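Local coordinates for protein 2'-deoxycytidine 5'-triphosphate deaminase (PDB 2R9Q) that probably deaminates dCTP to dUTP, a step in supplying precursors for thymidine nucleotides, at residues Ser109-Ser114 with Ala276-Pro281; Arg159-Ser164 with Asp229-Ala234; Val264-Val269 with Leu326-Ile331; Leu181-Thr186 with His270-Tyr275; Arg151-Val156 with Leu239-Pro244. All blocks are in the same frame, centred on the assembly; numbering follows the deposited sequence.

Contact 1: Ser109-Ser114 with Ala276-Pro281; sequences SANPKS and AAEMTP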
# COMPACT_ATOMS: atom_id res chain seq x y z
N SER B 109 -10.58 33.25 -0.64
CA SER B 109 -9.94 31.94 -0.79
C SER B 109 -9.88 31.13 0.56
O SER B 109 -10.01 31.68 1.63
CB SER B 109 -8.57 32.11 -1.46
OG SER B 109 -7.63 32.73 -0.61
N ALA B 110 -9.68 29.82 0.47
CA ALA B 110 -9.63 28.92 1.63
C ALA B 110 -8.33 28.09 1.65
O ALA B 110 -7.74 27.78 0.61
CB ALA B 110 -10.85 28.02 1.67
N ASN B 111 -7.85 27.83 2.86
CA ASN B 111 -6.70 27.00 3.14
C ASN B 111 -6.95 26.23 4.44
O ASN B 111 -7.74 26.67 5.28
CB ASN B 111 -5.45 27.86 3.29
CG ASN B 111 -4.73 28.08 2.00
OD1 ASN B 111 -4.72 27.21 1.12
ND2 ASN B 111 -4.10 29.24 1.88
N PRO B 112 -6.33 25.05 4.59
CA PRO B 112 -6.38 24.37 5.87
C PRO B 112 -5.74 25.15 6.99
O PRO B 112 -4.79 25.86 6.77
CB PRO B 112 -5.64 23.07 5.62
CG PRO B 112 -4.82 23.33 4.41
CD PRO B 112 -5.60 24.25 3.58
N LYS B 113 -6.28 25.03 8.20
CA LYS B 113 -5.58 25.48 9.38
C LYS B 113 -4.33 24.67 9.53
O LYS B 113 -4.26 23.54 9.06
CB LYS B 113 -6.44 25.30 10.62
CG LYS B 113 -7.66 26.19 10.66
CD LYS B 113 -8.68 25.69 11.65
CE LYS B 113 -8.17 25.63 13.07
NZ LYS B 113 -7.77 26.99 13.52
N SER B 114 -3.33 25.25 10.18
CA SER B 114 -2.03 24.60 10.20
C SER B 114 -2.04 23.31 10.99
O SER B 114 -1.34 22.38 10.64
CB SER B 114 -0.92 25.54 10.65
OG SER B 114 -1.24 26.13 11.86
N ALA B 276 -0.50 40.36 5.37
CA ALA B 276 -0.69 38.94 5.56
C ALA B 276 0.21 38.22 4.55
O ALA B 276 0.72 38.84 3.61
CB ALA B 276 -2.16 38.57 5.37
N ALA B 277 0.45 36.93 4.80
CA ALA B 277 1.17 36.06 3.86
C ALA B 277 0.44 34.72 3.56
O ALA B 277 -0.52 34.33 4.24
CB ALA B 277 2.59 35.79 4.34
N GLU B 278 0.91 34.05 2.52
CA GLU B 278 0.47 32.74 2.16
C GLU B 278 1.68 31.95 1.69
O GLU B 278 2.51 32.45 0.94
CB GLU B 278 -0.60 32.81 1.07
CG GLU B 278 -1.32 31.51 0.80
CD GLU B 278 -2.51 31.68 -0.15
OE1 GLU B 278 -2.81 32.80 -0.63
OE2 GLU B 278 -3.18 30.68 -0.42
N MET B 279 1.77 30.72 2.20
CA MET B 279 2.83 29.80 1.86
C MET B 279 2.45 29.17 0.51
O MET B 279 1.30 28.81 0.31
CB MET B 279 2.92 28.72 2.95
CG MET B 279 4.31 28.49 3.54
SD MET B 279 5.43 27.67 2.41
CE MET B 279 6.39 29.05 1.83
N THR B 280 3.41 29.07 -0.40
CA THR B 280 3.19 28.42 -1.70
C THR B 280 4.27 27.35 -1.97
O THR B 280 5.38 27.47 -1.50
CB THR B 280 3.18 29.45 -2.88
OG1 THR B 280 4.43 30.16 -2.91
CG2 THR B 280 2.03 30.44 -2.72
N PRO B 281 3.90 26.26 -2.69
CA PRO B 281 4.89 25.34 -3.24
C PRO B 281 5.89 25.98 -4.20
O PRO B 281 5.52 26.86 -4.97
CB PRO B 281 4.03 24.31 -3.98
CG PRO B 281 2.73 24.36 -3.29
CD PRO B 281 2.53 25.78 -2.95
O HOH W 1 -5.34 32.07 -1.48

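Contact 2: Arg159-Ser164 with Asp229-Ala234; sequences RGSRLS and DVDKKA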
# COMPACT_ATOMS: atom_id res chain seq x y z
N ARG B 159 -20.03 18.66 15.05
CA ARG B 159 -20.59 19.98 14.81
C ARG B 159 -19.71 20.97 15.57
O ARG B 159 -19.44 20.79 16.74
CB ARG B 159 -22.04 20.05 15.24
CG ARG B 159 -22.67 21.39 14.96
CD ARG B 159 -24.05 21.52 15.56
NE ARG B 159 -24.54 22.91 15.45
CZ ARG B 159 -25.10 23.44 14.36
NH1 ARG B 159 -25.27 22.73 13.25
NH2 ARG B 159 -25.50 24.71 14.37
N GLY B 160 -19.24 21.98 14.86
CA GLY B 160 -18.32 22.96 15.39
C GLY B 160 -16.85 22.82 15.07
O GLY B 160 -16.12 23.76 15.23
N SER B 161 -16.41 21.64 14.63
CA SER B 161 -15.00 21.39 14.37
C SER B 161 -14.49 22.38 13.33
O SER B 161 -15.21 22.75 12.41
CB SER B 161 -14.73 19.93 13.96
OG SER B 161 -14.99 19.03 15.02
N ARG B 162 -13.26 22.84 13.51
CA ARG B 162 -12.68 23.86 12.66
C ARG B 162 -11.46 23.27 12.00
O ARG B 162 -10.49 23.03 12.65
CB ARG B 162 -12.34 25.08 13.49
CG ARG B 162 -13.57 25.86 13.88
CD ARG B 162 -13.49 26.51 15.23
NE ARG B 162 -12.35 27.40 15.28
CZ ARG B 162 -12.10 28.30 16.23
NH1 ARG B 162 -12.92 28.48 17.24
NH2 ARG B 162 -11.01 29.05 16.14
N LEU B 163 -11.54 23.00 10.70
CA LEU B 163 -10.42 22.38 9.98
C LEU B 163 -9.80 23.34 8.96
O LEU B 163 -8.63 23.24 8.61
CB LEU B 163 -10.84 21.07 9.35
CG LEU B 163 -11.23 19.84 10.19
CD1 LEU B 163 -12.61 19.99 10.83
CD2 LEU B 163 -11.28 18.61 9.30
N SER B 164 -10.57 24.35 8.61
CA SER B 164 -10.28 25.20 7.50
C SER B 164 -10.51 26.65 7.84
O SER B 164 -11.18 26.96 8.80
CB SER B 164 -11.21 24.78 6.37
OG SER B 164 -10.82 25.38 5.17
N ASP B 229 -9.02 13.19 17.96
CA ASP B 229 -10.03 14.23 18.15
C ASP B 229 -9.45 15.61 17.80
O ASP B 229 -8.55 16.11 18.46
CB ASP B 229 -10.60 14.21 19.58
CG ASP B 229 -11.96 14.92 19.71
OD1 ASP B 229 -12.15 16.00 19.10
OD2 ASP B 229 -12.84 14.41 20.44
N VAL B 230 -9.98 16.18 16.73
CA VAL B 230 -9.52 17.44 16.16
C VAL B 230 -9.88 18.65 17.03
O VAL B 230 -9.30 19.71 16.89
CB VAL B 230 -10.05 17.64 14.70
CG1 VAL B 230 -9.69 16.41 13.83
CG2 VAL B 230 -11.55 17.98 14.65
N ASP B 231 -10.86 18.46 17.92
CA ASP B 231 -11.18 19.46 18.95
C ASP B 231 -10.25 19.41 20.19
O ASP B 231 -10.12 20.37 20.86
CB ASP B 231 -12.64 19.36 19.37
CG ASP B 231 -13.62 19.57 18.21
OD1 ASP B 231 -13.19 19.91 17.10
OD2 ASP B 231 -14.84 19.39 18.41
N LYS B 232 -9.59 18.29 20.44
CA LYS B 232 -8.78 18.11 21.63
C LYS B 232 -7.41 17.62 21.22
O LYS B 232 -6.97 16.60 21.69
CB LYS B 232 -9.40 17.07 22.59
CG LYS B 232 -10.90 16.87 22.55
CD LYS B 232 -11.67 18.03 23.17
CE LYS B 232 -13.02 17.53 23.74
NZ LYS B 232 -13.77 16.61 22.78
N LYS B 233 -6.72 18.34 20.34
CA LYS B 233 -5.47 17.81 19.77
C LYS B 233 -4.31 17.74 20.80
O LYS B 233 -3.54 16.79 20.78
CB LYS B 233 -5.04 18.58 18.52
CG LYS B 233 -6.04 18.59 17.39
CD LYS B 233 -5.47 19.34 16.18
CE LYS B 233 -6.54 19.69 15.19
NZ LYS B 233 -7.38 20.85 15.59
N ALA B 234 -4.24 18.70 21.72
CA ALA B 234 -3.26 18.67 22.84
C ALA B 234 -3.46 17.56 23.89
O ALA B 234 -2.64 17.46 24.80
CB ALA B 234 -3.18 20.04 23.55
O HOH W 2 -17.07 21.14 18.06
O HOH W 3 -11.98 22.21 15.87
O HOH W 4 -7.64 21.67 12.95

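Contact 3: Val264-Val269 with Leu326-Ile331; sequences VSREAV and LEHGQI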
# COMPACT_ATOMS: atom_id res chain seq x y z
N VAL B 264 11.00 21.66 9.42
CA VAL B 264 11.17 23.08 9.72
C VAL B 264 12.09 23.84 8.72
O VAL B 264 13.09 23.34 8.25
CB VAL B 264 11.53 23.32 11.27
CG1 VAL B 264 12.23 22.15 11.87
CG2 VAL B 264 12.30 24.60 11.48
N SER B 265 11.66 25.05 8.39
CA SER B 265 12.43 25.99 7.60
C SER B 265 13.72 26.48 8.30
O SER B 265 13.76 26.64 9.51
CB SER B 265 11.56 27.20 7.22
OG SER B 265 11.38 28.12 8.27
N ARG B 266 14.77 26.72 7.52
CA ARG B 266 15.97 27.38 8.05
C ARG B 266 15.67 28.83 8.40
O ARG B 266 16.09 29.33 9.44
CB ARG B 266 17.13 27.34 7.06
CG ARG B 266 17.66 25.96 6.78
CD ARG B 266 19.01 26.02 6.09
NE ARG B 266 18.92 26.91 4.96
CZ ARG B 266 19.87 27.74 4.55
NH1 ARG B 266 21.05 27.84 5.18
NH2 ARG B 266 19.63 28.50 3.51
N GLU B 267 14.92 29.51 7.53
CA GLU B 267 14.57 30.91 7.73
C GLU B 267 13.58 31.15 8.87
O GLU B 267 12.54 30.49 8.97
CB GLU B 267 14.05 31.54 6.45
CG GLU B 267 15.01 31.46 5.30
CD GLU B 267 14.98 30.14 4.58
OE1 GLU B 267 14.08 29.32 4.89
OE2 GLU B 267 15.84 29.93 3.68
N ALA B 268 13.95 32.08 9.75
CA ALA B 268 13.08 32.67 10.75
C ALA B 268 12.38 33.84 10.05
O ALA B 268 13.04 34.79 9.65
CB ALA B 268 13.88 33.14 11.96
N VAL B 269 11.06 33.76 9.92
CA VAL B 269 10.28 34.70 9.11
C VAL B 269 9.32 35.59 9.95
O VAL B 269 8.87 35.21 11.03
CB VAL B 269 9.59 33.93 7.88
CG1 VAL B 269 8.32 33.14 8.27
CG2 VAL B 269 9.30 34.89 6.77
N LEU B 326 16.00 14.53 0.25
CA LEU B 326 15.87 15.94 0.51
C LEU B 326 17.10 16.37 1.29
O LEU B 326 17.47 15.75 2.27
CB LEU B 326 14.58 16.25 1.27
CG LEU B 326 14.28 17.72 1.65
CD1 LEU B 326 13.99 18.63 0.45
CD2 LEU B 326 13.12 17.73 2.66
N GLU B 327 17.70 17.46 0.85
CA GLU B 327 18.97 17.92 1.42
C GLU B 327 18.77 19.28 2.06
O GLU B 327 17.96 20.09 1.57
CB GLU B 327 20.08 17.96 0.33
CG GLU B 327 20.44 16.60 -0.24
CD GLU B 327 21.36 16.68 -1.45
OE1 GLU B 327 22.54 17.08 -1.25
OE2 GLU B 327 20.90 16.35 -2.60
N HIS B 328 19.48 19.49 3.18
CA HIS B 328 19.54 20.76 3.91
C HIS B 328 19.82 21.96 2.98
O HIS B 328 20.62 21.87 2.05
CB HIS B 328 20.63 20.66 4.98
CG HIS B 328 20.80 21.91 5.80
ND1 HIS B 328 20.09 22.15 6.95
CD2 HIS B 328 21.60 22.99 5.62
CE1 HIS B 328 20.45 23.32 7.46
NE2 HIS B 328 21.36 23.85 6.67
N GLY B 329 19.14 23.08 3.23
CA GLY B 329 19.23 24.25 2.36
C GLY B 329 18.40 24.17 1.09
O GLY B 329 18.26 25.15 0.40
N GLN B 330 17.84 23.01 0.78
CA GLN B 330 16.95 22.89 -0.37
C GLN B 330 15.75 23.82 -0.21
O GLN B 330 15.07 23.79 0.82
CB GLN B 330 16.49 21.45 -0.50
CG GLN B 330 15.35 21.19 -1.48
CD GLN B 330 15.75 21.38 -2.91
OE1 GLN B 330 16.70 20.77 -3.38
NE2 GLN B 330 15.00 22.19 -3.63
N ILE B 331 15.49 24.62 -1.25
CA ILE B 331 14.27 25.44 -1.32
C ILE B 331 12.99 24.61 -1.52
O ILE B 331 12.91 23.77 -2.41
CB ILE B 331 14.34 26.53 -2.41
CG1 ILE B 331 15.47 27.52 -2.08
CG2 ILE B 331 12.99 27.25 -2.55
CD1 ILE B 331 15.89 28.41 -3.24

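Contact 4: Leu181-Thr186 with His270-Tyr275; sequences LKLHET and HVPPLY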
# COMPACT_ATOMS: atom_id res chain seq x y z
N LEU B 181 11.34 43.62 -0.96
CA LEU B 181 12.73 43.98 -0.58
C LEU B 181 12.80 45.26 0.27
O LEU B 181 13.60 45.33 1.19
CB LEU B 181 13.66 44.03 -1.82
CG LEU B 181 14.09 42.63 -2.34
CD1 LEU B 181 14.52 42.60 -3.82
CD2 LEU B 181 15.21 41.98 -1.46
N LYS B 182 11.94 46.24 -0.02
CA LYS B 182 11.79 47.42 0.84
C LYS B 182 11.18 47.15 2.23
O LYS B 182 11.62 47.72 3.22
CB LYS B 182 10.95 48.48 0.12
CG LYS B 182 11.63 49.06 -1.11
CD LYS B 182 10.87 50.30 -1.65
CE LYS B 182 10.86 50.36 -3.22
NZ LYS B 182 10.41 51.69 -3.80
N LEU B 183 10.14 46.31 2.29
CA LEU B 183 9.54 45.92 3.58
C LEU B 183 10.53 45.19 4.48
O LEU B 183 10.48 45.36 5.69
CB LEU B 183 8.30 45.06 3.37
CG LEU B 183 7.51 44.61 4.61
CD1 LEU B 183 6.99 45.80 5.38
CD2 LEU B 183 6.38 43.68 4.22
N HIS B 184 11.41 44.39 3.89
CA HIS B 184 12.52 43.74 4.61
C HIS B 184 13.52 44.77 5.13
O HIS B 184 14.14 44.53 6.17
CB HIS B 184 13.24 42.68 3.73
CG HIS B 184 14.39 42.01 4.42
ND1 HIS B 184 15.70 42.17 4.00
CD2 HIS B 184 14.45 41.21 5.51
CE1 HIS B 184 16.50 41.49 4.80
NE2 HIS B 184 15.76 40.89 5.72
N GLU B 185 13.69 45.89 4.42
CA GLU B 185 14.55 46.99 4.89
C GLU B 185 13.89 47.68 6.07
O GLU B 185 14.49 47.80 7.14
CB GLU B 185 14.86 47.99 3.78
N THR B 186 12.65 48.13 5.88
CA THR B 186 11.89 48.82 6.94
C THR B 186 11.64 47.90 8.16
O THR B 186 12.08 48.20 9.26
CB THR B 186 10.57 49.48 6.42
OG1 THR B 186 9.69 49.75 7.52
CG2 THR B 186 9.84 48.61 5.43
N HIS B 270 9.05 36.80 9.47
CA HIS B 270 8.16 37.77 10.13
C HIS B 270 7.18 38.36 9.10
O HIS B 270 7.56 38.68 7.97
CB HIS B 270 9.01 38.83 10.84
CG HIS B 270 8.28 40.06 11.29
ND1 HIS B 270 7.20 40.03 12.16
CD2 HIS B 270 8.52 41.38 11.05
CE1 HIS B 270 6.80 41.27 12.42
NE2 HIS B 270 7.59 42.10 11.76
N VAL B 271 5.90 38.40 9.48
CA VAL B 271 4.83 39.07 8.74
C VAL B 271 4.39 40.32 9.55
O VAL B 271 3.79 40.19 10.61
CB VAL B 271 3.63 38.13 8.47
CG1 VAL B 271 2.66 38.79 7.54
CG2 VAL B 271 4.09 36.81 7.87
N PRO B 272 4.78 41.52 9.09
CA PRO B 272 4.35 42.79 9.71
C PRO B 272 2.83 42.94 9.79
O PRO B 272 2.12 42.40 8.94
CB PRO B 272 4.95 43.84 8.78
CG PRO B 272 6.14 43.16 8.15
CD PRO B 272 5.71 41.77 7.97
N PRO B 273 2.33 43.69 10.79
CA PRO B 273 0.89 43.81 11.08
C PRO B 273 -0.02 44.40 10.01
O PRO B 273 -1.23 44.34 10.17
CB PRO B 273 0.86 44.73 12.30
CG PRO B 273 2.17 44.54 12.92
CD PRO B 273 3.12 44.45 11.77
N LEU B 274 0.55 44.97 8.95
CA LEU B 274 -0.24 45.54 7.87
C LEU B 274 -0.15 44.67 6.61
O LEU B 274 -0.55 45.09 5.51
CB LEU B 274 0.27 46.94 7.56
CG LEU B 274 0.13 48.03 8.60
CD1 LEU B 274 0.71 49.31 7.96
CD2 LEU B 274 -1.34 48.16 9.01
N TYR B 275 0.43 43.48 6.79
CA TYR B 275 0.56 42.48 5.76
C TYR B 275 0.11 41.12 6.27
O TYR B 275 0.25 40.78 7.46
CB TYR B 275 2.00 42.43 5.27
CG TYR B 275 2.46 43.74 4.70
CD1 TYR B 275 2.46 43.95 3.32
CD2 TYR B 275 2.85 44.80 5.53
CE1 TYR B 275 2.86 45.18 2.78
CE2 TYR B 275 3.25 46.03 5.01
CZ TYR B 275 3.25 46.22 3.62
OH TYR B 275 3.63 47.43 3.07

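Contact 5: Arg151-Val156 with Leu239-Pro244; sequences RTFPIV and LDFWEP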
# COMPACT_ATOMS: atom_id res chain seq x y z
N ARG B 151 -5.61 11.27 5.70
CA ARG B 151 -4.64 10.50 4.96
C ARG B 151 -3.83 9.56 5.86
O ARG B 151 -3.60 8.44 5.50
CB ARG B 151 -3.74 11.46 4.20
CG ARG B 151 -3.81 11.44 2.73
CD ARG B 151 -4.89 12.28 2.09
NE ARG B 151 -6.15 11.59 1.75
CZ ARG B 151 -6.35 10.31 1.38
NH1 ARG B 151 -5.37 9.42 1.22
NH2 ARG B 151 -7.60 9.92 1.13
N THR B 152 -3.36 10.04 7.01
CA THR B 152 -2.52 9.21 7.89
C THR B 152 -3.21 8.78 9.15
O THR B 152 -3.09 7.65 9.52
CB THR B 152 -1.22 9.91 8.27
OG1 THR B 152 -0.53 10.29 7.08
CG2 THR B 152 -0.31 9.00 9.15
N PHE B 153 -3.86 9.72 9.84
CA PHE B 153 -4.54 9.43 11.08
C PHE B 153 -6.03 9.44 10.89
O PHE B 153 -6.59 10.38 10.30
CB PHE B 153 -4.20 10.46 12.21
CG PHE B 153 -2.74 10.78 12.36
CD1 PHE B 153 -1.87 9.87 12.83
CD2 PHE B 153 -2.27 12.04 12.07
CE1 PHE B 153 -0.56 10.16 12.95
CE2 PHE B 153 -0.96 12.32 12.17
CZ PHE B 153 -0.11 11.38 12.62
N PRO B 154 -6.70 8.41 11.44
CA PRO B 154 -8.14 8.56 11.51
C PRO B 154 -8.51 9.64 12.54
O PRO B 154 -7.78 9.85 13.55
CB PRO B 154 -8.59 7.18 11.93
CG PRO B 154 -7.41 6.61 12.72
CD PRO B 154 -6.24 7.12 11.98
N ILE B 155 -9.58 10.36 12.28
CA ILE B 155 -9.93 11.53 13.08
C ILE B 155 -11.35 11.48 13.60
O ILE B 155 -12.18 10.82 13.03
CB ILE B 155 -9.61 12.85 12.36
CG1 ILE B 155 -10.46 13.05 11.11
CG2 ILE B 155 -8.10 12.96 12.09
CD1 ILE B 155 -10.49 14.49 10.58
N VAL B 156 -11.59 12.14 14.73
CA VAL B 156 -12.97 12.40 15.17
C VAL B 156 -13.31 13.89 15.04
O VAL B 156 -12.55 14.76 15.46
CB VAL B 156 -13.35 11.77 16.60
CG1 VAL B 156 -12.14 11.60 17.47
CG2 VAL B 156 -14.41 12.61 17.31
N LEU B 239 4.30 10.75 21.19
CA LEU B 239 4.95 9.50 20.79
C LEU B 239 4.05 8.36 20.33
O LEU B 239 4.55 7.34 19.84
CB LEU B 239 5.86 8.97 21.92
CG LEU B 239 7.37 9.28 21.90
CD1 LEU B 239 7.85 10.16 20.71
CD2 LEU B 239 7.77 9.89 23.23
N ASP B 240 2.74 8.48 20.43
CA ASP B 240 1.93 7.43 19.84
C ASP B 240 1.18 7.83 18.56
O ASP B 240 0.31 7.08 18.10
CB ASP B 240 1.11 6.67 20.90
CG ASP B 240 0.15 7.54 21.63
OD1 ASP B 240 -0.47 8.40 20.97
OD2 ASP B 240 0.03 7.31 22.87
N PHE B 241 1.59 8.97 17.97
CA PHE B 241 1.17 9.42 16.64
C PHE B 241 2.31 9.80 15.70
O PHE B 241 2.20 9.63 14.49
CB PHE B 241 0.24 10.62 16.77
CG PHE B 241 -1.05 10.28 17.41
CD1 PHE B 241 -2.03 9.64 16.67
CD2 PHE B 241 -1.29 10.58 18.75
CE1 PHE B 241 -3.22 9.30 17.23
CE2 PHE B 241 -2.50 10.22 19.34
CZ PHE B 241 -3.47 9.58 18.58
N TRP B 242 3.38 10.34 16.26
CA TRP B 242 4.50 10.85 15.49
C TRP B 242 5.76 10.13 15.93
O TRP B 242 5.86 9.75 17.09
CB TRP B 242 4.60 12.35 15.68
CG TRP B 242 3.42 13.16 15.16
CD1 TRP B 242 3.21 13.57 13.87
CD2 TRP B 242 2.31 13.66 15.92
NE1 TRP B 242 2.05 14.28 13.77
CE2 TRP B 242 1.47 14.36 15.01
CE3 TRP B 242 1.95 13.61 17.28
CZ2 TRP B 242 0.28 15.02 15.43
CZ3 TRP B 242 0.76 14.23 17.71
CH2 TRP B 242 -0.07 14.93 16.77
N GLU B 243 6.66 9.88 15.00
CA GLU B 243 7.97 9.33 15.29
C GLU B 243 8.97 10.45 15.11
O GLU B 243 9.07 10.98 14.00
CB GLU B 243 8.41 8.22 14.33
CG GLU B 243 7.49 7.05 14.24
CD GLU B 243 7.87 6.09 13.12
OE1 GLU B 243 8.75 6.46 12.28
OE2 GLU B 243 7.27 4.99 13.07
N PRO B 244 9.75 10.78 16.16
CA PRO B 244 10.81 11.80 16.05
C PRO B 244 11.92 11.33 15.14
O PRO B 244 12.19 10.14 15.08
CB PRO B 244 11.32 11.97 17.48
CG PRO B 244 10.58 11.02 18.32
CD PRO B 244 9.65 10.21 17.52

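Contact 1: Ser109-Ser114 with Ala276-Pro281
Asn111 and Glu278 carry this contact, each giving the other most of the surface it buries, with Ser109 joining through a water. The amide of Asn111 donates from ND2 to OE2 of Glu278 at 2.9 Å, with an N-H...O angle of 149°. Relative to the asparagine, the acceptor lies in the amide plane; relative to the glutamate, the nitrogen arrives above the carboxylate plane, and the two flat groups stand 75° apart. Glu278 gets across by being stretched out: CG is anti to the backbone N (chi1 -169°) and the chain stays extended beyond it. Its other oxygen, OE1, can accept from water 1 at 2.8 Å, though that water has more acceptors near it than protons to give, and it lies 2.5 Å from OG of Ser109. Phe296, on strand 296-297, packs against all three side chains, and Ser109 OG is also bonded to Arg169. Strands 106-112 and 275-281 belong to different sheets, one in the N-terminal and one in the C-terminal dUTPase-like domain. With CA of Asn111 and CA of Glu278 9.2 Å apart, polar side chains and a water bridge the two sheets, and the amide bond would probably help to stabilise the negative charge of Glu278.

Contact 2: Arg159-Ser164 with Asp229-Ala234
An Asx turn at the start of the loop after strand 228-229 shapes the C-terminal half of this contact, where Val230 and Asp231 meet Ser161 at the approach to strand 162-170. OD1 of Asp229 accepts from the backbone N of Asp231 at 3.0 Å, using the lone pair that faces away from OD2, and the turn presents Asp231 to the other segment. There OG of Ser161 lies 2.9 Å from OD1 of Asp231, close enough for a hydrogen bond, although the hydroxyl proton has another acceptor within reach. The same OG accepts from the backbone N of Arg158. Ser161 OG sits anti to its own carbonyl carbon (chi1 -66°), beside the backbone N, and also rests 3.6 Å from CG2 of Val230. That same methyl meets CD1 of Leu163 more loosely, at 4.4 Å.

Three waters fill out the polar seam. Water 2 donates to Arg159 O and to Asp231 OD2; water 3 takes the N-H of Arg162 and donates to Asp231 OD1; water 4 joins Arg162 O to NZ of Lys233. That lysine folds back on its own loop, NZ giving a 2.6 Å bond to Val230 O in the carbonyl plane. Asp231 OD2 also has a salt bridge to Arg158, which probably helps to keep the carboxylate charged.

Val230 packs on Ile155 and Val157 of strand 155-157. The loop thus lies against that strand and the start of strand 162-170, whose Leu163 in turn packs on Leu146 and Ile148 of strand 143-150.

Contact 3: Val264-Val269 with Leu326-Ile331
Van der Waals packing joins Arg266 to His328 and Gly329 at a surface corner of the C-terminal dUTPase-like domain. The chain bends at Arg266 and Glu267, between two parts of strand 261-269, and meets the type II beta turn Glu327-Gln330 that follows strand 324-327. Gly329 takes the third place of that turn with positive phi, as glycine often does in type II turns.

In the packing, it is the aliphatic part of the arginine that meets the imidazole. CD of Arg266 lies 3.3 Å from NE2 of His328 and 3.4 Å from CE1 of the same ring, approaching obliquely. The two side chains cross at about a right angle, with guanidinium and ring planes 74° apart, which excludes a parallel stack. A bend at chi3 (-51°) turns the guanidinium from the ring toward the turn backbone, where CA of Gly329 lies over one of its faces, 3.7 Å from NE.

The polar ends are held from elsewhere. NE of Arg266 donates to Ser205 OG, and ND1 of His328 is bonded to the backbone N of Leu208; both side chains also touch Asp207.

Within the segments, two side chains brace their own backbones. OG of Ser265 donates to Glu267 O at 2.7 Å, in the carbonyl plane, across the corner. On the other segment, NE2 of Gln330 reaches Ile331 O at 2.9 Å with a nearly straight N-H...O angle of 172°.

Contact 4: Leu181-Thr186 with His270-Tyr275
The ring of Tyr275 receives Leu183 on one face: methyl CD2 stands 3.8 Å from the ring centroid and only 4° off the normal, a CH-pi contact almost exactly over the centre. CD2 is nearly equidistant from the ring carbons as a result, while the second methyl, CD1, is displaced to one side and touches CE2 of Tyr275 at 3.8 Å. The leucine and the tyrosine slide past each other in opposite directions. His339 meets the same tyrosine ring with its plane turned by about 40°. A smaller overlap occurs within the loop, where the N of Pro272 sits over one face of the His270 imidazole, toward its rim.

Pro272 adds the second surface for the leucine. Its ring carbon CG lies 3.9 Å from Leu183 CD1, carbon and methyl reaching toward each other end-on. Leu183 can serve both partners because CG is anti to the backbone N (chi1 -178°), carrying the fork of methyls out from the helix.

This is a helix-on-loop contact: helix 177-186, which follows strand 162-170, lays one buried leucine on the connection between strands 261-269 and 275-281. That connection contains a type I beta turn from Pro272 to Tyr275, closed by Tyr275 N to Pro272 O at 2.9 Å, and the turn brings proline and tyrosine to the same leucine. Further back in the loop, His270 is fixed by ND1 to Phe301 O, and its own carbonyl accepts from the hydroxyl of Tyr337.

Contact 5: Arg151-Val156 with Leu239-Pro244
A buried aromatic cluster joins the two dUTPase-like domains here: Phe153, just before strand 155-157 of the N-terminal domain, packs against both Phe241 and Trp242, where strand 242-246 of the C-terminal domain begins. Phe153 gives up the most surface; its CG, anti to the carbonyl carbon (chi1 -46°), carries the ring out toward segment 239-244.

Toward Trp242 the phenylalanine offers an edge. CZ of Phe153 lies over one face of the indole, 3.8 Å from NE1, and the ring is 5.3 Å from the five-membered ring between centroids, with planes at 70°: an edge-to-face, or T-shaped, pair. Toward Phe241 the roles are exchanged. An offset edge-to-face pair forms, with the edge of Phe241 turned to the face of Phe153, centroids 5.7 Å apart and planes at 85°; the nearest carbons, Phe153 CD1 and Phe241 CD1, are 3.9 Å apart. The backbone takes part as well, since O of Phe241 sits at the edge of the Phe153 ring, near its plane and 3.2 Å from CE1. Such a placement probably sets the partly negative carbonyl oxygen against the slightly positive rim of the ring.

Around the cluster, Val228 packs on both phenylalanines, His236 meets Phe241 nearly perpendicularly, and Tyr219 of the neighbouring strand 216-221 covers part of Trp242, whose NE1 makes a weak hydrogen bond to Arg118 O. Three aromatic rings packed by successive edge-to-face contacts, rather than by parallel stacking, are a familiar pattern of hydrophobic cores, here placed at an interdomain junction.

Following the chain from the N terminus, strand 106-112 opens the longest loop, closed by contact 1 at strand 275-281. Contacts 2, 4 and 5 nest within it, whereas contact 3, running from 264-269 to 326-331, crosses it. Contact 5 opens at 151-156 and closes at 239-244, enclosing contact 2 (159-164 to 229-234); the two touch where Val156 O meets Val230 N. Contacts 1 and 2 touch on neighbouring strands 106-112 and 162-170 of one sheet. Helix 177-186 opens contact 4, which crosses contacts 2, 5 and 3 and closes in the loop directly after residue 269. Contacts 1, 2 and 5 tie the N-terminal to the C-terminal domain, while contacts 3 and 4 fasten parts of the latter.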